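Local coordinates for putative periplasmic protein (Salmonella enterica, PDB 3OE3) that inhibits C-type lysozymes in the bacterial periplasm, probably as part of the cell's defence against lysozymes of its host, at residues A30-S35 against Y63-K68; K7-Y10 against Q16-E19; M43-M46 against G51-Y54; I34-E39 against P81-C86. All coordinates share one frame; numbering follows the deposited sequence.

Contact 1: A30-S35 against Y63-K68; sequences AYAIIS and YKLYTK
The interior of an antiparallel beta barrel is filled here, where Ala32 and Ile34 of strand 30-36 face Tyr63, just before strand 64-68, and Leu65 within it, across the barrel axis. The two strands are not neighbours in the sheet: strands 39-45 and 52-56 run between them. The nearest alpha carbons, CA of Ala32 and CA of Leu65, accordingly stand 8.7 Å apart, too far for backbone pairing, and side chains bridge the gap. One methyl of Leu65 serves both inward residues. Its CD2 lies 4.3 Å from Ala32 CB and 4.5 Å from Ile34 CG2, filling the angle between the two inward residues of the other strand. Ile34 reaches further with its longer branch. With CG1 placed between the backbone N and the carbonyl carbon (chi1 62°) and an extended second torsion, the CD1 methyl arrives 4.3 Å from Tyr63 CB, oblique to the phenol ring. These are apolar touches at van der Waals range, and the summed buried surface is a modest 145 Å². Backbone polar groups are served by adjacent strands: Ala32 bonds to Met43 and Ile34 to Ile41. Residues alternate as in any beta strand, so Ile33 turns away from the interior and packs on Ile33 of the second subunit, while Tyr31 OH hydrogen-bonds Glu4 of that subunit. Ala32 and Ile34 thus face the core, Tyr31 and Ile33 the second subunit, with inward-facing apolar side chains meeting across the interior, as in a small, closed antiparallel beta barrel.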
loop_
_atom_site.group_PDB
_atom_site.type_symbol
_atom_site.label_atom_id
_atom_site.label_comp_id
_atom_site.label_asym_id
_atom_site.label_seq_id
_atom_site.Cartn_x
_atom_site.Cartn_y
_atom_site.Cartn_z
ATOM N N ALA C 30 -2.032 -11.795 -7.053
ATOM C CA ALA C 30 -2.800 -10.963 -6.121
ATOM C C ALA C 30 -2.017 -10.603 -4.875
ATOM O O ALA C 30 -1.385 -11.460 -4.257
ATOM C CB ALA C 30 -4.111 -11.668 -5.730
ATOM N N TYR C 31 -2.081 -9.323 -4.508
ATOM C CA TYR C 31 -1.435 -8.813 -3.305
ATOM C C TYR C 31 -2.401 -7.855 -2.634
ATOM O O TYR C 31 -3.392 -7.425 -3.238
ATOM C CB TYR C 31 -0.134 -8.070 -3.633
ATOM C CG TYR C 31 0.814 -8.850 -4.515
ATOM C CD1 TYR C 31 0.722 -8.767 -5.899
ATOM C CD2 TYR C 31 1.818 -9.638 -3.974
ATOM C CE1 TYR C 31 1.583 -9.475 -6.716
ATOM C CE2 TYR C 31 2.695 -10.344 -4.791
ATOM C CZ TYR C 31 2.567 -10.258 -6.160
ATOM O OH TYR C 31 3.423 -10.942 -7.011
ATOM N N ALA C 32 -2.108 -7.514 -1.383
ATOM C CA ALA C 32 -2.884 -6.514 -0.664
ATOM C C ALA C 32 -1.936 -5.667 0.149
ATOM O O ALA C 32 -0.860 -6.117 0.520
ATOM C CB ALA C 32 -3.906 -7.188 0.250
ATOM N N ILE C 33 -2.326 -4.426 0.429
ATOM C CA ILE C 33 -1.552 -3.602 1.342
ATOM C C ILE C 33 -2.502 -2.985 2.348
ATOM O O ILE C 33 -3.531 -2.429 1.978
ATOM C CB ILE C 33 -0.808 -2.451 0.640
ATOM C CG1 ILE C 33 0.017 -2.957 -0.547
ATOM C CG2 ILE C 33 0.117 -1.741 1.638
ATOM C CD1 ILE C 33 0.413 -1.837 -1.480
ATOM N N ILE C 34 -2.148 -3.110 3.621
ATOM C CA ILE C 34 -2.907 -2.474 4.705
ATOM C C ILE C 34 -1.992 -1.542 5.484
ATOM O O ILE C 34 -0.779 -1.601 5.339
ATOM C CB ILE C 34 -3.534 -3.525 5.657
ATOM C CG1 ILE C 34 -2.449 -4.355 6.340
ATOM C CG2 ILE C 34 -4.539 -4.397 4.901
ATOM C CD1 ILE C 34 -2.983 -5.264 7.498
ATOM N N SER C 35 -2.574 -0.659 6.291
ATOM C CA SER C 35 -1.801 0.235 7.129
ATOM C C SER C 35 -2.173 -0.047 8.583
ATOM O O SER C 35 -3.342 0.035 8.950
ATOM C CB SER C 35 -2.117 1.688 6.757
ATOM O OG SER C 35 -1.410 2.605 7.563
ATOM N N TYR C 63 0.171 -10.315 10.691
ATOM C CA TYR C 63 -1.126 -9.930 10.163
ATOM C C TYR C 63 -1.582 -10.884 9.076
ATOM O O TYR C 63 -0.809 -11.247 8.183
ATOM C CB TYR C 63 -1.092 -8.502 9.591
ATOM C CG TYR C 63 -0.834 -7.427 10.631
ATOM C CD1 TYR C 63 -1.748 -7.185 11.661
ATOM C CD2 TYR C 63 0.309 -6.648 10.576
ATOM C CE1 TYR C 63 -1.519 -6.207 12.590
ATOM C CE2 TYR C 63 0.550 -5.663 11.519
ATOM C CZ TYR C 63 -0.364 -5.452 12.530
ATOM O OH TYR C 63 -0.130 -4.476 13.473
ATOM N N LYS C 64 -2.845 -11.279 9.161
ATOM C CA LYS C 64 -3.516 -11.986 8.093
ATOM C C LYS C 64 -4.893 -11.356 7.849
ATOM O O LYS C 64 -5.614 -10.969 8.789
ATOM C CB LYS C 64 -3.639 -13.480 8.419
ATOM C CG LYS C 64 -2.305 -14.210 8.450
ATOM C CD LYS C 64 -2.499 -15.702 8.726
ATOM C CE LYS C 64 -1.217 -16.485 8.486
ATOM N NZ LYS C 64 -0.053 -15.875 9.179
ATOM N N LEU C 65 -5.236 -11.237 6.575
ATOM C CA LEU C 65 -6.469 -10.605 6.160
ATOM C C LEU C 65 -7.304 -11.679 5.486
ATOM O O LEU C 65 -6.902 -12.263 4.463
ATOM C CB LEU C 65 -6.152 -9.455 5.178
ATOM C CG LEU C 65 -7.344 -8.789 4.487
ATOM C CD1 LEU C 65 -8.174 -8.018 5.517
ATOM C CD2 LEU C 65 -6.877 -7.857 3.340
ATOM N N TYR C 66 -8.455 -11.983 6.076
ATOM C CA TYR C 66 -9.318 -13.005 5.522
ATOM C C TYR C 66 -10.526 -12.349 4.902
ATOM O O TYR C 66 -11.245 -11.611 5.574
ATOM C CB TYR C 66 -9.760 -13.978 6.613
ATOM C CG TYR C 66 -8.609 -14.721 7.229
ATOM C CD1 TYR C 66 -8.211 -15.949 6.733
ATOM C CD2 TYR C 66 -7.903 -14.186 8.296
ATOM C CE1 TYR C 66 -7.150 -16.630 7.292
ATOM C CE2 TYR C 66 -6.840 -14.863 8.858
ATOM C CZ TYR C 66 -6.474 -16.085 8.354
ATOM O OH TYR C 66 -5.417 -16.765 8.916
ATOM N N THR C 67 -10.760 -12.615 3.623
ATOM C CA THR C 67 -11.875 -11.975 2.948
ATOM C C THR C 67 -12.747 -12.988 2.224
ATOM O O THR C 67 -12.269 -14.026 1.760
ATOM C CB THR C 67 -11.406 -10.892 1.949
ATOM O OG1 THR C 67 -11.088 -11.490 0.686
ATOM C CG2 THR C 67 -10.182 -10.140 2.489
ATOM N N LYS C 68 -14.032 -12.661 2.146
ATOM C CA LYS C 68 -15.047 -13.516 1.561
ATOM C C LYS C 68 -16.127 -12.598 1.023
ATOM O O LYS C 68 -16.822 -11.949 1.795
ATOM C CB LYS C 68 -15.631 -14.433 2.634
ATOM C CG LYS C 68 -16.675 -15.409 2.125
ATOM C CD LYS C 68 -16.058 -16.442 1.204
ATOM C CE LYS C 68 -17.114 -17.405 0.681
ATOM N NZ LYS C 68 -17.863 -18.050 1.794
#

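Contact 2: K7-Y10 against Q16-E19; sequences KSIY and QVME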
loop_
_atom_site.group_PDB
_atom_site.type_symbol
_atom_site.label_atom_id
_atom_site.label_comp_id
_atom_site.label_asym_id
_atom_site.label_seq_id
_atom_site.Cartn_x
_atom_site.Cartn_y
_atom_site.Cartn_z
ATOM N N LYS C 7 -8.495 0.621 -4.564
ATOM C CA LYS C 7 -8.596 0.835 -3.130
ATOM C C LYS C 7 -9.993 0.486 -2.659
ATOM O O LYS C 7 -10.991 0.928 -3.250
ATOM C CB LYS C 7 -8.303 2.291 -2.774
ATOM C CG LYS C 7 -8.605 2.609 -1.303
ATOM C CD LYS C 7 -8.524 4.098 -0.983
ATOM C CE LYS C 7 -7.091 4.571 -0.919
ATOM N NZ LYS C 7 -6.972 5.944 -0.340
ATOM N N SER C 8 -10.061 -0.315 -1.596
ATOM C CA SER C 8 -11.330 -0.662 -0.975
ATOM C C SER C 8 -11.384 -0.076 0.412
ATOM O O SER C 8 -10.395 -0.092 1.140
ATOM C CB SER C 8 -11.477 -2.171 -0.872
ATOM O OG SER C 8 -11.736 -2.747 -2.140
ATOM N N ILE C 9 -12.545 0.440 0.783
ATOM C CA ILE C 9 -12.738 0.954 2.125
ATOM C C ILE C 9 -13.802 0.102 2.831
ATOM O O ILE C 9 -14.874 -0.153 2.271
ATOM C CB ILE C 9 -13.124 2.444 2.092
ATOM C CG1 ILE C 9 -11.981 3.257 1.458
ATOM C CG2 ILE C 9 -13.465 2.961 3.492
ATOM C CD1 ILE C 9 -12.175 4.743 1.498
ATOM N N TYR C 10 -13.488 -0.369 4.044
ATOM C CA TYR C 10 -14.393 -1.240 4.795
ATOM C C TYR C 10 -14.841 -0.535 6.056
ATOM O O TYR C 10 -14.038 0.123 6.721
ATOM C CB TYR C 10 -13.677 -2.531 5.220
ATOM C CG TYR C 10 -13.308 -3.494 4.106
ATOM C CD1 TYR C 10 -12.133 -3.317 3.367
ATOM C CD2 TYR C 10 -14.103 -4.600 3.823
ATOM C CE1 TYR C 10 -11.791 -4.190 2.369
ATOM C CE2 TYR C 10 -13.754 -5.485 2.797
ATOM C CZ TYR C 10 -12.593 -5.260 2.077
ATOM O OH TYR C 10 -12.225 -6.136 1.060
ATOM N N GLN C 16 -14.646 1.616 13.442
ATOM C CA GLN C 16 -13.346 1.576 12.791
ATOM C C GLN C 16 -13.491 1.445 11.280
ATOM O O GLN C 16 -14.432 0.853 10.779
ATOM C CB GLN C 16 -12.545 0.390 13.311
ATOM C CG GLN C 16 -12.303 0.402 14.796
ATOM C CD GLN C 16 -11.537 1.621 15.231
ATOM O OE1 GLN C 16 -10.450 1.898 14.720
ATOM N NE2 GLN C 16 -12.093 2.359 16.187
ATOM N N VAL C 17 -12.529 2.002 10.563
ATOM C CA VAL C 17 -12.496 1.898 9.115
ATOM C C VAL C 17 -11.202 1.198 8.719
ATOM O O VAL C 17 -10.171 1.364 9.375
ATOM C CB VAL C 17 -12.543 3.282 8.464
ATOM C CG1 VAL C 17 -12.390 3.168 6.950
ATOM C CG2 VAL C 17 -13.844 3.987 8.819
HETATM N N MSE C 18 -11.260 0.374 7.688
HETATM C CA MSE C 18 -10.023 -0.226 7.162
HETATM C C MSE C 18 -9.885 0.072 5.685
HETATM O O MSE C 18 -10.772 -0.270 4.915
HETATM C CB MSE C 18 -10.056 -1.747 7.354
HETATM C CG MSE C 18 -8.836 -2.474 6.838
HETATM SE SE MSE C 18 -8.804 -4.377 7.274
HETATM C CE MSE C 18 -10.315 -4.942 6.172
ATOM N N GLU C 19 -8.783 0.713 5.284
ATOM C CA GLU C 19 -8.430 0.844 3.877
ATOM C C GLU C 19 -7.583 -0.362 3.456
ATOM O O GLU C 19 -6.669 -0.770 4.168
ATOM C CB GLU C 19 -7.577 2.098 3.635
ATOM C CG GLU C 19 -8.328 3.384 3.428
ATOM C CD GLU C 19 -7.417 4.496 2.933
ATOM O OE1 GLU C 19 -6.203 4.244 2.745
ATOM O OE2 GLU C 19 -7.920 5.617 2.730
#
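Lys7 and Glu19 form a salt bridge across the hairpin of strands 5-12 and 16-24, with NZ of Lys7 3.2 Å from OE2 of Glu19. The ammonium meets this oxygen from above the carboxylate, 54° out of its plane. Both charged ends have stronger partners on the second subunit: Lys7 NZ donates to Met40 O there, and Glu19 OE1 accepts from Met40 N. The backbone is paired at Tyr10 and Met18, a hydrogen-bonded antiparallel pair: Tyr10 N gives to Met18 O at 2.9 Å, and Met18 N returns a bond to Tyr10 O at 3.0 Å. That second carbonyl also receives the CA-H of Val17, whose CA is 3.4 Å from Tyr10 O. On the buried face, selenomethionine Met18 bends at its last torsion (chi3 67°), which carries CE over one face of the Tyr10 ring, 4.1 Å from the centroid and 26° off the normal. Tyr10 OH is bonded to Tyr22 OH. On the salt-bridge face, Ile9 CG2 packs 3.6 Å from Val17 CG1. Inward, methyl meets ring and hydroxyl meets hydroxyl; outward, beside an Ile-Val contact, the charges are shared with Met40 of the second subunit, which implies an ion pair within the interface.

Contact 3: M43-M46 against G51-Y54; sequences MRLM and GANY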
loop_
_atom_site.group_PDB
_atom_site.type_symbol
_atom_site.label_atom_id
_atom_site.label_comp_id
_atom_site.label_asym_id
_atom_site.label_seq_id
_atom_site.Cartn_x
_atom_site.Cartn_y
_atom_site.Cartn_z
HETATM N N MSE C 43 1.140 -7.658 1.610
HETATM C CA MSE C 43 0.665 -9.011 1.842
HETATM C C MSE C 43 0.514 -9.775 0.537
HETATM O O MSE C 43 0.270 -9.179 -0.512
HETATM C CB MSE C 43 -0.669 -8.967 2.568
HETATM C CG MSE C 43 -0.672 -7.971 3.702
HETATM SE SE MSE C 43 -2.425 -7.910 4.560
HETATM C CE MSE C 43 -2.216 -9.398 5.761
ATOM N N ARG C 44 0.632 -11.098 0.615
ATOM C CA ARG C 44 0.503 -11.964 -0.557
ATOM C C ARG C 44 -0.739 -12.835 -0.377
ATOM O O ARG C 44 -1.124 -13.163 0.749
ATOM C CB ARG C 44 1.749 -12.852 -0.706
ATOM C CG ARG C 44 1.921 -13.831 0.454
ATOM C CD ARG C 44 3.067 -14.793 0.230
ATOM N NE ARG C 44 2.864 -15.577 -0.982
ATOM C CZ ARG C 44 2.195 -16.728 -1.028
ATOM N NH1 ARG C 44 1.666 -17.246 0.074
ATOM N NH2 ARG C 44 2.065 -17.366 -2.184
ATOM N N LEU C 45 -1.378 -13.209 -1.479
ATOM C CA LEU C 45 -2.502 -14.129 -1.429
ATOM C C LEU C 45 -2.023 -15.536 -1.067
ATOM O O LEU C 45 -1.051 -16.043 -1.644
ATOM C CB LEU C 45 -3.234 -14.156 -2.777
ATOM C CG LEU C 45 -4.459 -15.065 -2.859
ATOM C CD1 LEU C 45 -5.652 -14.421 -2.190
ATOM C CD2 LEU C 45 -4.782 -15.426 -4.321
HETATM N N MSE C 46 -2.709 -16.159 -0.112
HETATM C CA MSE C 46 -2.452 -17.553 0.231
HETATM C C MSE C 46 -3.287 -18.453 -0.671
HETATM O O MSE C 46 -4.513 -18.444 -0.614
HETATM C CB MSE C 46 -2.777 -17.826 1.702
HETATM C CG MSE C 46 -1.777 -17.203 2.670
HETATM SE SE MSE C 46 -2.249 -17.509 4.552
HETATM C CE MSE C 46 -3.851 -16.531 4.577
ATOM N N GLY C 51 -12.412 -17.399 0.264
ATOM C CA GLY C 51 -12.263 -16.646 -0.966
ATOM C C GLY C 51 -10.856 -16.137 -1.204
ATOM O O GLY C 51 -10.111 -16.685 -2.014
ATOM N N ALA C 52 -10.483 -15.075 -0.505
ATOM C CA ALA C 52 -9.186 -14.472 -0.757
ATOM C C ALA C 52 -8.541 -14.060 0.561
ATOM O O ALA C 52 -8.967 -13.103 1.205
ATOM C CB ALA C 52 -9.320 -13.295 -1.706
ATOM N N ASN C 53 -7.518 -14.808 0.953
ATOM C CA ASN C 53 -6.880 -14.649 2.243
ATOM C C ASN C 53 -5.424 -14.300 2.057
ATOM O O ASN C 53 -4.715 -14.933 1.262
ATOM C CB ASN C 53 -7.015 -15.938 3.045
ATOM C CG ASN C 53 -8.449 -16.422 3.107
ATOM O OD1 ASN C 53 -9.324 -15.721 3.598
ATOM N ND2 ASN C 53 -8.697 -17.606 2.577
ATOM N N TYR C 54 -4.976 -13.284 2.782
ATOM C CA TYR C 54 -3.644 -12.721 2.563
ATOM C C TYR C 54 -2.794 -12.797 3.818
ATOM O O TYR C 54 -3.309 -12.730 4.934
ATOM C CB TYR C 54 -3.743 -11.253 2.106
ATOM C CG TYR C 54 -4.542 -11.022 0.837
ATOM C CD1 TYR C 54 -5.940 -11.001 0.865
ATOM C CD2 TYR C 54 -3.904 -10.824 -0.395
ATOM C CE1 TYR C 54 -6.679 -10.797 -0.289
ATOM C CE2 TYR C 54 -4.648 -10.615 -1.552
ATOM C CZ TYR C 54 -6.027 -10.600 -1.490
ATOM O OH TYR C 54 -6.766 -10.383 -2.633
HETATM O O HOH W 1 -6.797 -17.232 -0.280
#
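The phenol ring of Tyr54 is covered on one face by Leu45, whose CD1 sits 3.9 Å above the ring plane, offset toward the rim; Ala32 CB, from strand 30-36 on the far side of strand 39-45, lies against the opposite face. Leu45 CD1 lies 18° off the ring normal, over the face, and makes a CH-pi contact. These residues belong to the beta hairpin of strands 39-45 and 52-56, where Leu45 and Tyr54 form an antiparallel non-hydrogen-bonded pair with CA atoms 4.4 Å apart. Leu45 holds CG anti to its own amide nitrogen (chi1 -179°), and its CD1 branch thereby leans across the other strand, 3.9 Å from Ala52 CB as well as over the ring. Tyr54 is flanked further along by selenomethionine Met43: the two CB atoms are 3.9 Å apart, and the bent Met43 chain brings CE to the carbonyl oxygen of Tyr54. Met46, also a selenomethionine, crosses Asn53 at about a right angle and sets its CE 3.6 Å from Asn53 CB. The flat amide of Asn53 is engaged elsewhere, OD1 taking a weak hydrogen bond from Thr67 N of strand 64-68. Between the strands, Met46 N donates to Asn53 O at 2.7 Å along an almost straight N-H...O line of 175°. In place of the reciprocal bond a water bridges the two groups: it donates to Met46 O at 2.6 Å and accepts the N-H of Asn53, whose N is 2.8 Å away.

Contact 4: I34-E39 against P81-C86; sequences ISQVNE and PVLSNC
Gln36 sets CG opposite its carbonyl carbon (chi1 -80°) and bends at chi2 (-68°), which brings the amide to Val82, while Val82 extends CG1 opposite its own backbone nitrogen (chi1 177°). The two side chains approach from opposite directions, and Gln36 OE1 ends 3.5 Å from Val82 CG1. On the other branch of the amide, NE2 lies 4.0 Å from CD1 of Leu83, which slides past it. These are van der Waals contacts between a polar amide and methyl groups, burying just 89 Å². The backbones stay well apart, with CA of Gln36 and CA of Val82 separated by 9.5 Å, and Leu74 of strand 71-76 is touched by Gln36 as well as being paired with strand 80-88. Gln36 opens a type I' turn that ends at Glu39 and leads into strand 39-45; its N is 2.9 Å from Glu39 O, and the Glu39 N to Gln36 O bond is equally long. Val82 and Leu83 together face the single residue Leu74, and both direct their CB atoms toward segment 34-39. Further along, Cys86 is joined to Cys12 by a disulfide that ties strand 80-88 to strand 5-12. The residue that opens a tight hairpin turn thus meets a classic beta bulge, the kind of irregularity that lets a strand turn a corner as a sheet curls into a barrel.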
loop_
_atom_site.group_PDB
_atom_site.type_symbol
_atom_site.label_atom_id
_atom_site.label_comp_id
_atom_site.label_asym_id
_atom_site.label_seq_id
_atom_site.Cartn_x
_atom_site.Cartn_y
_atom_site.Cartn_z
ATOM N N ILE C 34 -2.148 -3.110 3.621
ATOM C CA ILE C 34 -2.907 -2.474 4.705
ATOM C C ILE C 34 -1.992 -1.542 5.484
ATOM O O ILE C 34 -0.779 -1.601 5.339
ATOM C CB ILE C 34 -3.534 -3.525 5.657
ATOM C CG1 ILE C 34 -2.449 -4.355 6.340
ATOM C CG2 ILE C 34 -4.539 -4.397 4.901
ATOM C CD1 ILE C 34 -2.983 -5.264 7.498
ATOM N N SER C 35 -2.574 -0.659 6.291
ATOM C CA SER C 35 -1.801 0.235 7.129
ATOM C C SER C 35 -2.173 -0.047 8.583
ATOM O O SER C 35 -3.342 0.035 8.950
ATOM C CB SER C 35 -2.117 1.688 6.757
ATOM O OG SER C 35 -1.410 2.605 7.563
ATOM N N GLN C 36 -1.178 -0.411 9.385
ATOM C CA GLN C 36 -1.354 -0.658 10.826
ATOM C C GLN C 36 -0.195 -0.067 11.614
ATOM O O GLN C 36 0.953 -0.167 11.196
ATOM C CB GLN C 36 -1.415 -2.162 11.107
ATOM C CG GLN C 36 -2.755 -2.801 10.835
ATOM C CD GLN C 36 -3.809 -2.334 11.814
ATOM O OE1 GLN C 36 -3.624 -2.413 13.029
ATOM N NE2 GLN C 36 -4.912 -1.817 11.293
ATOM N N VAL C 37 -0.492 0.512 12.778
ATOM C CA VAL C 37 0.532 1.119 13.612
ATOM C C VAL C 37 1.418 2.039 12.779
ATOM O O VAL C 37 2.641 2.067 12.934
ATOM C CB VAL C 37 1.380 0.071 14.346
ATOM C CG1 VAL C 37 2.078 0.707 15.554
ATOM C CG2 VAL C 37 0.496 -1.082 14.799
ATOM N N ASN C 38 0.776 2.784 11.886
ATOM C CA ASN C 38 1.458 3.808 11.098
ATOM C C ASN C 38 2.509 3.235 10.155
ATOM O O ASN C 38 3.499 3.896 9.836
ATOM C CB ASN C 38 2.084 4.859 12.020
ATOM C CG ASN C 38 2.454 6.132 11.288
ATOM O OD1 ASN C 38 1.960 6.396 10.194
ATOM N ND2 ASN C 38 3.331 6.928 11.889
ATOM N N GLU C 39 2.292 1.995 9.727
ATOM C CA GLU C 39 3.162 1.335 8.762
ATOM C C GLU C 39 2.317 0.664 7.690
ATOM O O GLU C 39 1.254 0.112 7.967
ATOM C CB GLU C 39 4.008 0.245 9.439
ATOM C CG GLU C 39 4.828 0.717 10.617
ATOM C CD GLU C 39 5.749 -0.361 11.142
ATOM O OE1 GLU C 39 5.317 -1.528 11.253
ATOM O OE2 GLU C 39 6.911 -0.032 11.451
ATOM N N PRO C 81 -8.168 -10.832 17.064
ATOM C CA PRO C 81 -8.863 -9.814 16.270
ATOM C C PRO C 81 -8.146 -8.476 16.288
ATOM O O PRO C 81 -7.707 -8.013 17.341
ATOM C CB PRO C 81 -10.228 -9.694 16.959
ATOM C CG PRO C 81 -10.407 -10.998 17.669
ATOM C CD PRO C 81 -9.034 -11.399 18.113
ATOM N N VAL C 82 -8.034 -7.862 15.116
ATOM C CA VAL C 82 -7.525 -6.506 15.009
ATOM C C VAL C 82 -8.661 -5.604 14.530
ATOM O O VAL C 82 -8.997 -4.615 15.183
ATOM C CB VAL C 82 -6.338 -6.427 14.056
ATOM C CG1 VAL C 82 -5.875 -4.984 13.912
ATOM C CG2 VAL C 82 -5.208 -7.322 14.557
ATOM N N LEU C 83 -9.273 -5.974 13.411
ATOM C CA LEU C 83 -10.466 -5.294 12.921
ATOM C C LEU C 83 -11.467 -6.373 12.536
ATOM O O LEU C 83 -11.106 -7.317 11.833
ATOM C CB LEU C 83 -10.133 -4.385 11.737
ATOM C CG LEU C 83 -9.302 -3.149 12.053
ATOM C CD1 LEU C 83 -8.817 -2.508 10.761
ATOM C CD2 LEU C 83 -10.115 -2.148 12.882
ATOM N N SER C 84 -12.713 -6.251 13.007
ATOM C CA SER C 84 -13.668 -7.357 12.925
ATOM C C SER C 84 -14.948 -6.960 12.211
ATOM O O SER C 84 -15.334 -5.784 12.218
ATOM C CB SER C 84 -14.037 -7.870 14.323
ATOM O OG SER C 84 -12.908 -8.339 15.049
ATOM N N ASN C 85 -15.588 -7.941 11.585
ATOM C CA ASN C 85 -16.867 -7.736 10.923
ATOM C C ASN C 85 -16.791 -6.573 9.946
ATOM O O ASN C 85 -17.631 -5.686 9.936
ATOM C CB ASN C 85 -17.971 -7.516 11.964
ATOM C CG ASN C 85 -19.363 -7.465 11.352
ATOM O OD1 ASN C 85 -19.659 -8.143 10.366
ATOM N ND2 ASN C 85 -20.229 -6.664 11.951
ATOM N N CYS C 86 -15.767 -6.589 9.102
ATOM C CA CYS C 86 -15.601 -5.534 8.111
ATOM C C CYS C 86 -16.430 -5.814 6.868
ATOM O O CYS C 86 -16.510 -6.952 6.408
ATOM C CB CYS C 86 -14.123 -5.404 7.721
ATOM S SG CYS C 86 -13.050 -4.954 9.132
#

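Overall arrangement
All four contacts belong to one antiparallel barrel, but at different depths. Contact 1 is its core, centred about 2 Å from the centre of the chain and wholly apolar. Contacts 2 and 3 join sequence-adjacent strands on opposite sides of that centre, about 16 Å apart between contact centres, and add backbone bonds to aromatic packing. Contact 2 also carries charge at the subunit interface, whereas contact 3 uses a water. Contact 4 is a surface contact of an amide with methyls; it shares strand 30-36 with contact 1. Met18 CE of contact 2 connects it with contacts 1 and 4, lying 3.8 Å from Leu65 CD1 of contact 1 and 4.0 Å from Cys86 SG of contact 4.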